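Oxidoreductase, Gfo/Idh/MocA family (Pseudomonas syringae pv. tomato, PDB 3DTY) probably catalyses an NAD(P)-dependent oxidation or reduction of an as yet unidentified substrate, as a tetrameric member of the Gfo/Idh/MocA family. Local coordinates at residues 7-10 against 11-15; 61-65 against 66-70; 348-352 against 353-357. One frame throughout, in Å; residues are numbered along the deposited sequence.

Contact 1. Residues 7-10 against 11-15; sequences RRIP and QPIRW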
ATOM      1  N   ARG A   7      15.330  20.869  30.855  1.00 31.25           N
ATOM      2  CA  ARG A   7      16.745  20.525  31.179  1.00 31.32           C
ATOM      3  C   ARG A   7      17.721  21.460  30.465  1.00 30.77           C
ATOM      4  O   ARG A   7      18.487  22.182  31.104  1.00 31.23           O
ATOM      5  CB  ARG A   7      17.035  19.079  30.770  1.00 32.58           C
ATOM      6  CG  ARG A   7      18.473  18.641  30.983  1.00 32.66           C
ATOM      7  CD  ARG A   7      18.683  18.043  32.357  1.00 33.27           C
ATOM      8  NE  ARG A   7      20.100  17.817  32.637  1.00 33.27           N
ATOM      9  CZ  ARG A   7      20.556  17.168  33.703  1.00 31.03           C
ATOM     10  NH1 ARG A   7      19.706  16.671  34.592  1.00 30.20           N
ATOM     11  NH2 ARG A   7      21.861  17.030  33.888  1.00 29.47           N
ATOM     12  N   ARG A   8      17.680  21.450  29.135  1.00 30.09           N
ATOM     13  CA  ARG A   8      18.568  22.283  28.329  1.00 29.47           C
ATOM     14  C   ARG A   8      18.036  23.699  28.086  1.00 29.21           C
ATOM     15  O   ARG A   8      18.796  24.607  27.745  1.00 29.83           O
ATOM     16  CB  ARG A   8      18.843  21.595  26.993  1.00 29.79           C
ATOM     17  CG  ARG A   8      19.522  20.243  27.138  1.00 28.48           C
ATOM     18  CD  ARG A   8      19.818  19.639  25.788  1.00 28.47           C
ATOM     19  NE  ARG A   8      20.797  20.421  25.037  1.00 26.89           N
ATOM     20  CZ  ARG A   8      21.177  20.134  23.794  1.00 26.08           C
ATOM     21  NH1 ARG A   8      20.651  19.082  23.171  1.00 25.73           N
ATOM     22  NH2 ARG A   8      22.081  20.887  23.178  1.00 23.33           N
ATOM     23  N   ILE A   9      16.730  23.876  28.246  1.00 27.94           N
ATOM     24  CA  ILE A   9      16.092  25.179  28.078  1.00 27.43           C
ATOM     25  C   ILE A   9      15.398  25.414  29.420  1.00 28.14           C
ATOM     26  O   ILE A   9      14.169  25.459  29.503  1.00 28.71           O
ATOM     27  CB  ILE A   9      15.041  25.149  26.932  1.00 26.97           C
ATOM     28  CG1 ILE A   9      15.712  24.706  25.620  1.00 26.17           C
ATOM     29  CG2 ILE A   9      14.376  26.526  26.778  1.00 24.45           C
ATOM     30  CD1 ILE A   9      16.817  25.624  25.132  1.00 24.60           C
ATOM     31  N   PRO A  10      16.191  25.560  30.495  1.00 28.29           N
ATOM     32  CA  PRO A  10      15.715  25.782  31.867  1.00 28.52           C
ATOM     33  C   PRO A  10      14.609  26.818  32.018  1.00 27.91           C
ATOM     34  O   PRO A  10      13.637  26.602  32.741  1.00 27.94           O
ATOM     35  CB  PRO A  10      16.990  26.179  32.616  1.00 28.35           C
ATOM     36  CG  PRO A  10      17.826  26.805  31.557  1.00 30.22           C
ATOM     37  CD  PRO A  10      17.629  25.857  30.402  1.00 28.74           C
ATOM     38  N   GLN A  11      14.762  27.938  31.328  1.00 26.48           N
ATOM     39  CA  GLN A  11      13.791  29.021  31.389  1.00 25.86           C
ATOM     40  C   GLN A  11      13.155  29.155  30.006  1.00 23.39           C
ATOM     41  O   GLN A  11      13.863  29.314  29.010  1.00 22.31           O
ATOM     42  CB  GLN A  11      14.519  30.315  31.756  1.00 29.10           C
ATOM     43  CG  GLN A  11      13.705  31.345  32.509  1.00 35.66           C
ATOM     44  CD  GLN A  11      14.524  32.588  32.830  1.00 38.90           C
ATOM     45  OE1 GLN A  11      14.824  33.397  31.948  1.00 39.68           O
ATOM     46  NE2 GLN A  11      14.902  32.735  34.096  1.00 40.83           N
ATOM     47  N   PRO A  12      11.818  29.065  29.919  1.00 20.49           N
ATOM     48  CA  PRO A  12      11.186  29.197  28.603  1.00 18.66           C
ATOM     49  C   PRO A  12      11.645  30.496  27.936  1.00 17.19           C
ATOM     50  O   PRO A  12      11.744  31.540  28.582  1.00 16.75           O
ATOM     51  CB  PRO A  12       9.695  29.213  28.932  1.00 19.69           C
ATOM     52  CG  PRO A  12       9.617  28.344  30.151  1.00 21.75           C
ATOM     53  CD  PRO A  12      10.814  28.800  30.965  1.00 20.50           C
ATOM     54  N   ILE A  13      11.939  30.428  26.648  1.00 15.28           N
ATOM     55  CA  ILE A  13      12.386  31.604  25.919  1.00 13.95           C
ATOM     56  C   ILE A  13      11.242  32.608  25.725  1.00 12.82           C
ATOM     57  O   ILE A  13      10.181  32.263  25.198  1.00 12.36           O
ATOM     58  CB  ILE A  13      12.969  31.190  24.555  1.00 13.53           C
ATOM     59  CG1 ILE A  13      14.118  30.199  24.780  1.00 14.67           C
ATOM     60  CG2 ILE A  13      13.456  32.419  23.792  1.00 12.31           C
ATOM     61  CD1 ILE A  13      14.754  29.675  23.496  1.00 18.38           C
ATOM     62  N   ARG A  14      11.454  33.842  26.182  1.00 12.06           N
ATOM     63  CA  ARG A  14      10.446  34.893  26.047  1.00 11.17           C
ATOM     64  C   ARG A  14      10.211  35.067  24.556  1.00 10.53           C
ATOM     65  O   ARG A  14      11.084  35.528  23.813  1.00 10.07           O
ATOM     66  CB  ARG A  14      10.933  36.183  26.717  1.00 11.83           C
ATOM     67  CG  ARG A  14      11.055  36.044  28.242  1.00 13.12           C
ATOM     68  CD  ARG A  14      11.402  37.367  28.923  1.00 15.52           C
ATOM     69  NE  ARG A  14      12.682  37.907  28.477  1.00 18.76           N
ATOM     70  CZ  ARG A  14      13.871  37.464  28.876  1.00 18.70           C
ATOM     71  NH1 ARG A  14      13.959  36.465  29.742  1.00 19.20           N
ATOM     72  NH2 ARG A  14      14.976  38.021  28.401  1.00 19.09           N
ATOM     73  N   TRP A  15       9.003  34.702  24.141  1.00 10.08           N
ATOM     74  CA  TRP A  15       8.628  34.675  22.737  1.00 10.51           C
ATOM     75  C   TRP A  15       7.463  35.560  22.312  1.00 10.73           C
ATOM     76  O   TRP A  15       6.602  35.921  23.116  1.00 11.71           O
ATOM     77  CB  TRP A  15       8.336  33.209  22.409  1.00 10.65           C
ATOM     78  CG  TRP A  15       8.078  32.882  21.001  1.00 11.67           C
ATOM     79  CD1 TRP A  15       8.919  33.068  19.940  1.00 11.23           C
ATOM     80  CD2 TRP A  15       6.925  32.217  20.492  1.00 12.43           C
ATOM     81  NE1 TRP A  15       8.356  32.551  18.798  1.00 12.01           N
ATOM     82  CE2 TRP A  15       7.132  32.022  19.108  1.00 11.03           C
ATOM     83  CE3 TRP A  15       5.732  31.762  21.073  1.00 13.04           C
ATOM     84  CZ2 TRP A  15       6.192  31.392  18.294  1.00 12.37           C
ATOM     85  CZ3 TRP A  15       4.794  31.129  20.258  1.00 15.98           C
ATOM     86  CH2 TRP A  15       5.033  30.952  18.883  1.00 14.45           C
TER

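Contact 2. Residues 61-65 against 66-70; sequences LGVDS and ERCYA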
ATOM      1  N   LEU A  61      -5.063  34.472  24.635  1.00 29.65           N
ATOM      2  CA  LEU A  61      -3.882  33.624  24.730  1.00 27.82           C
ATOM      3  C   LEU A  61      -3.159  33.879  26.049  1.00 27.17           C
ATOM      4  O   LEU A  61      -2.118  33.278  26.328  1.00 27.34           O
ATOM      5  CB  LEU A  61      -2.934  33.904  23.558  1.00 26.89           C
ATOM      6  CG  LEU A  61      -3.499  33.673  22.155  1.00 27.53           C
ATOM      7  CD1 LEU A  61      -2.522  34.186  21.116  1.00 27.76           C
ATOM      8  CD2 LEU A  61      -3.775  32.195  21.951  1.00 27.80           C
ATOM      9  N   GLY A  62      -3.709  34.780  26.856  1.00 26.55           N
ATOM     10  CA  GLY A  62      -3.100  35.079  28.142  1.00 25.20           C
ATOM     11  C   GLY A  62      -1.962  36.073  28.046  1.00 23.98           C
ATOM     12  O   GLY A  62      -1.149  36.186  28.965  1.00 24.14           O
ATOM     13  N   VAL A  63      -1.914  36.798  26.933  1.00 22.19           N
ATOM     14  CA  VAL A  63      -0.880  37.797  26.697  1.00 20.81           C
ATOM     15  C   VAL A  63      -1.242  39.141  27.340  1.00 20.94           C
ATOM     16  O   VAL A  63      -2.373  39.613  27.211  1.00 20.86           O
ATOM     17  CB  VAL A  63      -0.680  38.029  25.180  1.00 21.04           C
ATOM     18  CG1 VAL A  63       0.354  39.125  24.945  1.00 19.22           C
ATOM     19  CG2 VAL A  63      -0.249  36.735  24.507  1.00 20.23           C
ATOM     20  N   ASP A  64      -0.281  39.752  28.024  1.00 21.00           N
ATOM     21  CA  ASP A  64      -0.496  41.055  28.663  1.00 22.02           C
ATOM     22  C   ASP A  64      -1.103  42.027  27.641  1.00 20.57           C
ATOM     23  O   ASP A  64      -0.527  42.259  26.579  1.00 19.76           O
ATOM     24  CB  ASP A  64       0.844  41.611  29.164  1.00 23.53           C
ATOM     25  CG  ASP A  64       0.697  42.919  29.938  1.00 27.24           C
ATOM     26  OD1 ASP A  64      -0.340  43.603  29.794  1.00 28.48           O
ATOM     27  OD2 ASP A  64       1.637  43.273  30.684  1.00 27.02           O
ATOM     28  N   SER A  65      -2.262  42.594  27.963  1.00 20.87           N
ATOM     29  CA  SER A  65      -2.929  43.531  27.059  1.00 20.19           C
ATOM     30  C   SER A  65      -1.996  44.636  26.567  1.00 19.70           C
ATOM     31  O   SER A  65      -2.072  45.058  25.415  1.00 18.30           O
ATOM     32  CB  SER A  65      -4.136  44.159  27.751  1.00 21.06           C
ATOM     33  OG  SER A  65      -3.736  44.786  28.954  1.00 23.40           O
ATOM     34  N   GLU A  66      -1.110  45.098  27.439  1.00 19.71           N
ATOM     35  CA  GLU A  66      -0.175  46.150  27.067  1.00 21.06           C
ATOM     36  C   GLU A  66       0.950  45.625  26.176  1.00 20.70           C
ATOM     37  O   GLU A  66       1.768  46.399  25.680  1.00 20.57           O
ATOM     38  CB  GLU A  66       0.408  46.805  28.324  1.00 23.08           C
ATOM     39  CG  GLU A  66      -0.658  47.377  29.257  1.00 26.81           C
ATOM     40  CD  GLU A  66      -1.633  48.303  28.538  1.00 28.53           C
ATOM     41  OE1 GLU A  66      -1.215  49.395  28.101  1.00 30.65           O
ATOM     42  OE2 GLU A  66      -2.820  47.934  28.402  1.00 28.14           O
ATOM     43  N   ARG A  67       0.991  44.312  25.967  1.00 19.54           N
ATOM     44  CA  ARG A  67       2.027  43.728  25.129  1.00 19.25           C
ATOM     45  C   ARG A  67       1.464  43.196  23.813  1.00 18.92           C
ATOM     46  O   ARG A  67       2.134  42.464  23.082  1.00 19.23           O
ATOM     47  CB  ARG A  67       2.794  42.650  25.905  1.00 19.66           C
ATOM     48  CG  ARG A  67       3.502  43.223  27.134  1.00 21.60           C
ATOM     49  CD  ARG A  67       4.345  42.206  27.894  1.00 22.03           C
ATOM     50  NE  ARG A  67       5.682  42.035  27.335  1.00 22.66           N
ATOM     51  CZ  ARG A  67       6.652  41.337  27.923  1.00 24.14           C
ATOM     52  NH1 ARG A  67       6.439  40.742  29.092  1.00 23.06           N
ATOM     53  NH2 ARG A  67       7.836  41.222  27.343  1.00 23.67           N
ATOM     54  N   CYS A  68       0.220  43.572  23.528  1.00 17.97           N
ATOM     55  CA  CYS A  68      -0.437  43.227  22.276  1.00 17.43           C
ATOM     56  C   CYS A  68      -0.267  44.502  21.458  1.00 17.54           C
ATOM     57  O   CYS A  68      -1.165  45.346  21.396  1.00 17.51           O
ATOM     58  CB  CYS A  68      -1.922  42.961  22.483  1.00 18.44           C
ATOM     59  SG  CYS A  68      -2.271  41.465  23.398  1.00 22.45           S
ATOM     60  N   TYR A  69       0.906  44.634  20.849  1.00 16.15           N
ATOM     61  CA  TYR A  69       1.273  45.794  20.055  1.00 14.82           C
ATOM     62  C   TYR A  69       0.488  45.958  18.758  1.00 15.72           C
ATOM     63  O   TYR A  69      -0.026  44.993  18.191  1.00 15.98           O
ATOM     64  CB  TYR A  69       2.772  45.734  19.779  1.00 15.07           C
ATOM     65  CG  TYR A  69       3.574  45.730  21.058  1.00 16.29           C
ATOM     66  CD1 TYR A  69       3.823  46.917  21.752  1.00 15.94           C
ATOM     67  CD2 TYR A  69       4.046  44.535  21.603  1.00 15.40           C
ATOM     68  CE1 TYR A  69       4.524  46.913  22.955  1.00 14.86           C
ATOM     69  CE2 TYR A  69       4.748  44.516  22.802  1.00 15.43           C
ATOM     70  CZ  TYR A  69       4.986  45.709  23.473  1.00 15.40           C
ATOM     71  OH  TYR A  69       5.708  45.701  24.641  1.00 15.87           O
ATOM     72  N   ALA A  70       0.403  47.201  18.299  1.00 17.01           N
ATOM     73  CA  ALA A  70      -0.327  47.524  17.083  1.00 18.05           C
ATOM     74  C   ALA A  70       0.460  47.133  15.836  1.00 18.98           C
ATOM     75  O   ALA A  70      -0.127  46.805  14.804  1.00 19.54           O
ATOM     76  CB  ALA A  70      -0.653  49.016  17.058  1.00 16.56           C
TER
HETATM   77  O   HOH W   1       3.884  41.122  31.165  1.00 24.18           O

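Contact 3. Residues 348-352 against 353-357; sequences TDRSD and TQALS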
ATOM      1  N   THR A 348      23.978  29.971  20.593  1.00 14.72           N
ATOM      2  CA  THR A 348      24.389  31.264  20.058  1.00 15.94           C
ATOM      3  C   THR A 348      24.561  32.272  21.189  1.00 17.21           C
ATOM      4  O   THR A 348      25.529  33.028  21.202  1.00 18.73           O
ATOM      5  CB  THR A 348      23.349  31.826  19.058  1.00 16.00           C
ATOM      6  OG1 THR A 348      23.299  30.989  17.898  1.00 16.43           O
ATOM      7  CG2 THR A 348      23.726  33.239  18.632  1.00 17.32           C
ATOM      8  N   ASP A 349      23.620  32.280  22.132  1.00 17.10           N
ATOM      9  CA  ASP A 349      23.677  33.203  23.262  1.00 18.03           C
ATOM     10  C   ASP A 349      24.849  32.875  24.169  1.00 18.43           C
ATOM     11  O   ASP A 349      25.305  33.713  24.940  1.00 17.94           O
ATOM     12  CB  ASP A 349      22.372  33.164  24.066  1.00 18.36           C
ATOM     13  CG  ASP A 349      21.208  33.819  23.329  1.00 19.88           C
ATOM     14  OD1 ASP A 349      21.460  34.671  22.450  1.00 21.07           O
ATOM     15  OD2 ASP A 349      20.042  33.497  23.636  1.00 22.59           O
ATOM     16  N   ARG A 350      25.336  31.648  24.060  1.00 20.11           N
ATOM     17  CA  ARG A 350      26.461  31.183  24.860  1.00 21.94           C
ATOM     18  C   ARG A 350      27.773  31.421  24.105  1.00 23.11           C
ATOM     19  O   ARG A 350      28.854  31.237  24.658  1.00 23.39           O
ATOM     20  CB  ARG A 350      26.287  29.688  25.148  1.00 21.71           C
ATOM     21  CG  ARG A 350      26.253  29.318  26.619  1.00 23.44           C
ATOM     22  CD  ARG A 350      25.631  27.943  26.819  1.00 23.33           C
ATOM     23  NE  ARG A 350      26.315  26.908  26.048  1.00 23.00           N
ATOM     24  CZ  ARG A 350      25.690  26.013  25.289  1.00 23.01           C
ATOM     25  NH1 ARG A 350      24.367  26.028  25.194  1.00 23.38           N
ATOM     26  NH2 ARG A 350      26.382  25.099  24.626  1.00 21.32           N
ATOM     27  N   SER A 351      27.666  31.839  22.847  1.00 23.43           N
ATOM     28  CA  SER A 351      28.836  32.085  22.003  1.00 25.53           C
ATOM     29  C   SER A 351      29.589  30.771  21.812  1.00 25.61           C
ATOM     30  O   SER A 351      30.818  30.748  21.735  1.00 24.90           O
ATOM     31  CB  SER A 351      29.761  33.129  22.646  1.00 27.16           C
ATOM     32  OG  SER A 351      29.100  34.374  22.812  1.00 28.94           O
ATOM     33  N   ASP A 352      28.831  29.679  21.731  1.00 24.17           N
ATOM     34  CA  ASP A 352      29.394  28.341  21.568  1.00 21.75           C
ATOM     35  C   ASP A 352      29.257  27.847  20.125  1.00 20.73           C
ATOM     36  O   ASP A 352      28.309  27.132  19.792  1.00 19.70           O
ATOM     37  CB  ASP A 352      28.674  27.380  22.510  1.00 19.85           C
ATOM     38  CG  ASP A 352      29.459  26.114  22.766  1.00 20.63           C
ATOM     39  OD1 ASP A 352      30.262  25.728  21.892  1.00 17.63           O
ATOM     40  OD2 ASP A 352      29.257  25.505  23.838  1.00 17.96           O
ATOM     41  N   THR A 353      30.213  28.217  19.275  1.00 20.41           N
ATOM     42  CA  THR A 353      30.195  27.824  17.866  1.00 22.06           C
ATOM     43  C   THR A 353      30.119  26.320  17.642  1.00 21.41           C
ATOM     44  O   THR A 353      29.275  25.843  16.881  1.00 20.63           O
ATOM     45  CB  THR A 353      31.431  28.345  17.127  1.00 23.89           C
ATOM     46  OG1 THR A 353      31.550  29.752  17.341  1.00 27.51           O
ATOM     47  CG2 THR A 353      31.301  28.083  15.631  1.00 24.61           C
ATOM     48  N   GLN A 354      31.013  25.576  18.287  1.00 21.03           N
ATOM     49  CA  GLN A 354      31.024  24.127  18.149  1.00 21.24           C
ATOM     50  C   GLN A 354      29.671  23.539  18.541  1.00 20.08           C
ATOM     51  O   GLN A 354      29.120  22.710  17.822  1.00 21.41           O
ATOM     52  CB  GLN A 354      32.148  23.521  18.997  1.00 23.82           C
ATOM     53  CG  GLN A 354      33.413  23.222  18.191  1.00 25.62           C
ATOM     54  CD  GLN A 354      34.609  22.852  19.055  1.00 26.00           C
ATOM     55  OE1 GLN A 354      34.506  22.045  19.985  1.00 23.90           O
ATOM     56  NE2 GLN A 354      35.758  23.437  18.738  1.00 24.04           N
ATOM     57  N   ALA A 355      29.124  23.976  19.670  1.00 18.58           N
ATOM     58  CA  ALA A 355      27.824  23.479  20.103  1.00 17.45           C
ATOM     59  C   ALA A 355      26.771  23.822  19.041  1.00 18.25           C
ATOM     60  O   ALA A 355      25.969  22.976  18.650  1.00 18.40           O
ATOM     61  CB  ALA A 355      27.442  24.098  21.440  1.00 16.04           C
ATOM     62  N   LEU A 356      26.792  25.063  18.568  1.00 16.85           N
ATOM     63  CA  LEU A 356      25.839  25.503  17.563  1.00 16.38           C
ATOM     64  C   LEU A 356      25.872  24.626  16.317  1.00 17.04           C
ATOM     65  O   LEU A 356      24.828  24.290  15.761  1.00 17.03           O
ATOM     66  CB  LEU A 356      26.118  26.957  17.182  1.00 15.78           C
ATOM     67  CG  LEU A 356      25.242  27.598  16.100  1.00 16.78           C
ATOM     68  CD1 LEU A 356      23.767  27.489  16.480  1.00 16.06           C
ATOM     69  CD2 LEU A 356      25.645  29.065  15.934  1.00 14.80           C
ATOM     70  N   SER A 357      27.069  24.250  15.884  1.00 17.90           N
ATOM     71  CA  SER A 357      27.222  23.421  14.693  1.00 20.03           C
ATOM     72  C   SER A 357      26.643  22.022  14.871  1.00 20.63           C
ATOM     73  O   SER A 357      26.310  21.359  13.893  1.00 21.22           O
ATOM     74  CB  SER A 357      28.699  23.322  14.306  1.00 21.66           C
ATOM     75  OG  SER A 357      29.214  24.598  13.967  1.00 23.01           O
TER
HETATM   76  O   HOH W   2      33.084  26.636  20.183  1.00 27.07           O

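Contact 1. Residues 7-10 against 11-15
Ile9 and Ile13, four residues apart, meet through one pair of carbons: the branch methyl CG2 of Ile9 lies 4.2 Å from CG1 of Ile13, a light apolar touch made as the chain turns into its first strand. The two side chains slant across each other. Both isoleucines turn CG1 to the side of the backbone N (chi1 -57° in each); CG2 of Ile9 stands anti to that N, beside the carbonyl carbon, where it reaches both Gln11 and Ile13. The same methyl lies 3.6 Å from the carbonyl O of Gln11 and thus rests against backbone as well as side chain. Between the isoleucines, the bend is built from Pro10, Gln11 and Pro12. No hydrogen bond closes it: Ile9 O comes within 3.1 Å of Gln11 N, but the angle there is poor. The ring of Pro12 rests with CD 4.0 Å from Pro10 O. The tertiary amide nitrogens of Pro10 and Pro12 carry no hydrogen to donate, and the two rings restrict phi at these residues, which probably limits the paths the bend can take. Farther out, Ala342 of helix 330-349 touches both Ile9 and Ile13, while Arg8 reaches Tyr339 and Leu343 of the same helix. Ile13 then enters the sheet, its backbone bonded to Thr39 and Val41, and Arg14 pairs on the other side with Gln87 and Ala88. The bend thus leads the N-terminal tail over helix 330-349, which lies late in the sequence, and into strand 13-17, the first strand in sequence, lying between strands 40-46 and 88-92 in the parallel sheet of the NAD-binding Rossmann fold.

Contact 2. Residues 61-65 against 66-70
Val63 and Asp64 meet Arg67 and Cys68 across a short 3-10 turn in the Rossmann domain, between helix 51-60, which closes in a Schellman motif at Gly62, and helix 72-79. Backbone bonds make the turn. Arg67 N donates to Asp64 O at 2.6 Å, and Cys68 N adds a weak bond to Ser65 O. Among the side-chain bonds, Asp64 reaches forward: with CG anti to its backbone N (chi1 -176°), OD1 takes the N-H of Glu66 at 2.9 Å, from well above the carboxylate plane, an Asx turn that opens the 3-10 turn. Ser65 OG makes a long, weak bond to Glu66 OE2. Apolar packing comes next. The aliphatic part of Arg67 crosses Asp64 at about a right angle, CG lying 3.7 Å from Asp64 CB, while Val63 CG1 rests on Cys68 SG at 3.8 Å and Val63 also packs on Leu42 and Phe47. The charged groups come last. The Arg67 guanidinium stands nearly perpendicular to the Asp64 carboxylate, without direct contact, and forms salt bridges from NH2 to Glu79, in helix 72-79, and from NH1 to Asp84. A water links the two side chains, giving a hydrogen to Asp64 OD2 at 3.1 Å and weakly accepting from Arg67 NH1 at the guanidinium edge.

Contact 3. Residues 348-352 against 353-357
In the short connection between helices 330-349 and 353-357, Asp352 is the N-cap of the second, following a Schellman motif in which Ser351 takes positive phi. Its CG is anti to the backbone N (chi1 -161°), which brings the carboxylate to the N-H of Ala355, third residue of the helix (N3), where OD1 accepts from Ala355 N at 3.0 Å. That N-H comes from high above the carboxylate plane, 63° out of it. The main chain of the cap residue opens the helix itself: Leu356 N bonds to Asp352 O at 2.8 Å. OD2 turns to Arg350 NH2 in a 3.0 Å salt bridge, and the same NH2 lies 3.5 Å from Ala355 CB; the other end of this guanidinium, NH1, is bridged to Asp346. Beneath the turn, Leu356 CD2 slants against Thr348 OG1 at 3.6 Å. That hydroxyl is bonded to Ala344 O, and Leu356 also packs on Ala344 and Ala347. One aspartate thus serves both the helix N terminus and the neighbouring arginine, in a short helix-to-helix connection built from a Schellman C-cap and an aspartate N-cap.

In the fold
The three contacts follow one another along the chain without touching. Contact 1 leads into the Rossmann sheet and contact 2 lies in the same domain, with centres about 20 Å apart and nearest atoms about 5 Å apart; strand 40-46 connects them, pairing with the strand that contact 1 enters and receiving Val63 and Arg67 of contact 2. Contacts 1 and 3, about 16 Å between centres, are linked by helix 330-349, whose last turn supplies the start of contact 3; there Thr348 touches His111 of strand 111-114 in the same parallel sheet. Contacts 2 and 3 are the most distant pair, about 32 Å between centres. All three lie away from the magnesium-binding residues Glu123 and Asn127.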